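Local coordinates for protein phosphoserine phosphatase (Thermococcus onnurineus, PDB 4AP9) that probably hydrolyses L-phosphoserine in a magnesium-dependent reaction, releasing serine and phosphate in the last step of L-serine biosynthesis, at residues 152-157 / 171-176. Numbering follows the deposited sequence.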
ATOM      1  N   PHE A 152       9.552 -14.727   4.649  1.00 11.22           N
ATOM      2  CA  PHE A 152      10.189 -15.295   3.458  1.00 14.26           C
ATOM      3  C   PHE A 152       9.693 -16.697   3.145  1.00 14.75           C
ATOM      4  O   PHE A 152       9.266 -17.414   4.032  1.00 13.99           O
ATOM      5  CB  PHE A 152      11.704 -15.274   3.622  1.00 13.49           C
ATOM      6  CG  PHE A 152      12.272 -13.888   3.579  1.00 16.59           C
ATOM      7  CD1 PHE A 152      12.602 -13.308   2.373  1.00 17.03           C
ATOM      8  CD2 PHE A 152      12.436 -13.157   4.741  1.00 17.68           C
ATOM      9  CE1 PHE A 152      13.116 -12.010   2.318  1.00 20.98           C
ATOM     10  CE2 PHE A 152      12.943 -11.869   4.698  1.00 16.63           C
ATOM     11  CZ  PHE A 152      13.278 -11.295   3.483  1.00 19.02           C
ATOM     12  N   ILE A 153       9.738 -17.083   1.875  1.00 12.46           N
ATOM     13  CA  ILE A 153       9.214 -18.383   1.477  1.00 13.10           C
ATOM     14  C   ILE A 153      10.140 -19.128   0.538  1.00 14.34           C
ATOM     15  O   ILE A 153      10.599 -18.575  -0.462  1.00 15.19           O
ATOM     16  CB  ILE A 153       7.889 -18.211   0.740  1.00 12.93           C
ATOM     17  CG1 ILE A 153       6.834 -17.574   1.661  1.00 12.65           C
ATOM     18  CG2 ILE A 153       7.413 -19.559   0.178  1.00 14.20           C
ATOM     19  CD1 ILE A 153       5.563 -17.154   0.901  1.00 14.78           C
ATOM     20  N   LEU A 154      10.425 -20.381   0.872  1.00 12.12           N
ATOM     21  CA  LEU A 154      11.052 -21.287  -0.075  1.00 14.22           C
ATOM     22  C   LEU A 154       9.943 -22.221  -0.558  1.00 12.51           C
ATOM     23  O   LEU A 154       9.296 -22.875   0.255  1.00 14.37           O
ATOM     24  CB  LEU A 154      12.145 -22.087   0.623  1.00 14.33           C
ATOM     25  CG  LEU A 154      12.654 -23.348  -0.078  1.00 16.16           C
ATOM     26  CD1 LEU A 154      13.409 -22.976  -1.367  1.00 13.90           C
ATOM     27  CD2 LEU A 154      13.547 -24.118   0.870  1.00 15.59           C
ATOM     28  N   ALA A 155       9.723 -22.283  -1.867  1.00 11.41           N
ATOM     29  CA  ALA A 155       8.680 -23.136  -2.416  1.00 13.05           C
ATOM     30  C   ALA A 155       9.314 -24.276  -3.182  1.00 14.00           C
ATOM     31  O   ALA A 155      10.319 -24.095  -3.868  1.00 13.57           O
ATOM     32  CB  ALA A 155       7.758 -22.344  -3.316  1.00 14.59           C
HETATM   33  N   MSE A 156       8.743 -25.461  -3.013  1.00 13.92           N
HETATM   34  CA  MSE A 156       9.171 -26.645  -3.732  1.00 13.35           C
HETATM   35  C   MSE A 156       7.926 -27.228  -4.368  1.00 12.28           C
HETATM   36  O   MSE A 156       6.861 -27.280  -3.738  1.00 14.08           O
HETATM   37  CB  MSE A 156       9.806 -27.644  -2.769  1.00 11.59           C
HETATM   38  CG  MSE A 156      11.155 -27.186  -2.231  1.00 14.42           C
HETATM   39 SE   MSE A 156      11.587 -27.941  -0.489  1.00 19.00          SE
HETATM   40  CE  MSE A 156      10.439 -26.772   0.584  1.00 15.61           C
ATOM     41  N   GLY A 157       8.019 -27.629  -5.625  1.00 13.55           N
ATOM     42  CA  GLY A 157       6.850 -28.208  -6.266  1.00 13.15           C
ATOM     43  C   GLY A 157       7.186 -28.873  -7.580  1.00 15.46           C
ATOM     44  O   GLY A 157       8.331 -28.803  -8.040  1.00 14.59           O
HETATM   45  N   MSE A 171      12.499 -18.074  -3.166  1.00 17.82           N
HETATM   46  CA  MSE A 171      13.366 -19.041  -3.813  1.00 15.03           C
HETATM   47  C   MSE A 171      12.464 -20.220  -4.130  1.00 16.40           C
HETATM   48  O   MSE A 171      11.706 -20.663  -3.271  1.00 14.42           O
HETATM   49  CB  MSE A 171      14.487 -19.463  -2.859  1.00 13.90           C
HETATM   50  CG  MSE A 171      15.447 -20.492  -3.437  1.00 18.00           C
HETATM   51 SE   MSE A 171      16.913 -20.977  -2.228  1.00 24.23          SE
HETATM   52  CE  MSE A 171      17.708 -19.226  -1.982  1.00 17.88           C
ATOM     53  N   GLY A 172      12.519 -20.709  -5.364  1.00 15.39           N
ATOM     54  CA  GLY A 172      11.647 -21.783  -5.786  1.00 14.97           C
ATOM     55  C   GLY A 172      12.442 -22.922  -6.388  1.00 15.69           C
ATOM     56  O   GLY A 172      13.408 -22.688  -7.103  1.00 15.26           O
ATOM     57  N   ILE A 173      12.053 -24.154  -6.064  1.00 14.87           N
ATOM     58  CA  ILE A 173      12.718 -25.332  -6.592  1.00 15.92           C
ATOM     59  C   ILE A 173      11.689 -26.238  -7.239  1.00 15.19           C
ATOM     60  O   ILE A 173      10.719 -26.655  -6.600  1.00 13.95           O
ATOM     61  CB  ILE A 173      13.411 -26.158  -5.490  1.00 14.17           C
ATOM     62  CG1 ILE A 173      14.368 -25.284  -4.687  1.00 12.14           C
ATOM     63  CG2 ILE A 173      14.173 -27.341  -6.099  1.00 16.24           C
ATOM     64  CD1 ILE A 173      15.010 -26.006  -3.493  1.00 15.64           C
ATOM     65  N   ALA A 174      11.917 -26.556  -8.508  1.00 15.10           N
ATOM     66  CA  ALA A 174      11.088 -27.525  -9.218  1.00 15.50           C
ATOM     67  C   ALA A 174      11.713 -28.913  -9.160  1.00 18.15           C
ATOM     68  O   ALA A 174      12.932 -29.045  -9.104  1.00 18.28           O
ATOM     69  CB  ALA A 174      10.885 -27.087 -10.669  1.00 16.85           C
ATOM     70  N   VAL A 175      10.875 -29.949  -9.163  1.00 16.06           N
ATOM     71  CA  VAL A 175      11.356 -31.321  -9.137  1.00 17.26           C
ATOM     72  C   VAL A 175      10.931 -32.128 -10.360  1.00 20.16           C
ATOM     73  O   VAL A 175       9.741 -32.300 -10.608  1.00 19.63           O
ATOM     74  CB  VAL A 175      10.811 -32.067  -7.919  1.00 16.97           C
ATOM     75  CG1 VAL A 175      11.360 -33.489  -7.883  1.00 19.56           C
ATOM     76  CG2 VAL A 175      11.150 -31.313  -6.635  1.00 18.29           C
ATOM     77  N   GLY A 176      11.903 -32.626 -11.119  1.00 20.06           N
ATOM     78  CA  GLY A 176      11.593 -33.451 -12.275  1.00 19.71           C
ATOM     79  C   GLY A 176      11.172 -32.920 -13.636  1.00 21.49           C
ATOM     80  O   GLY A 176      11.220 -33.640 -14.635  1.00 25.35           O
TER
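Ile-153 to Gly-157 and Met-171 to Val-175 run as neighbouring parallel strands, 11° apart in direction and joined by five backbone hydrogen bonds. The series opens weakly, with Met-171 N 3.3 Å from Ile-153 O, and is shortest where Ile-173 N meets Ala-155 O at 2.8 Å. Val-175 N closes it on Gly-157 O. On the face carrying Leu-154, Met-156, Met-171 and Ile-173, Leu-154 CD1 touches both residues of the partner strand. Leu-154 CG stands anti to the backbone N (chi1 163°), and chi2 of 67° turns CD1 to within 3.8 Å of Met-171 CG and 4.0 Å of Ile-173 CD1. Met-156 lies alongside Ile-173, both pointing the same way, its CG 4.1 Å from Ile-173 CB. On the other face the paired positions are small: Ala-155 opposite Gly-172 and Gly-157 opposite Ala-174. The strands belong to a beta-alpha-beta unit through helix 163-168 in the Rossmann-like core of this HAD-family enzyme, where strand 11-15 flanks 153-157. Met-156 and Ile-173 pack under Leu-192 of helix 189-197, whereas Leu-154 and Met-171 also meet Met-8 and Met-3 of a second subunit. Backbone bonding thus satisfies the buried N-H and C=O groups it joins, while apolar contacts fill the Leu-154 face.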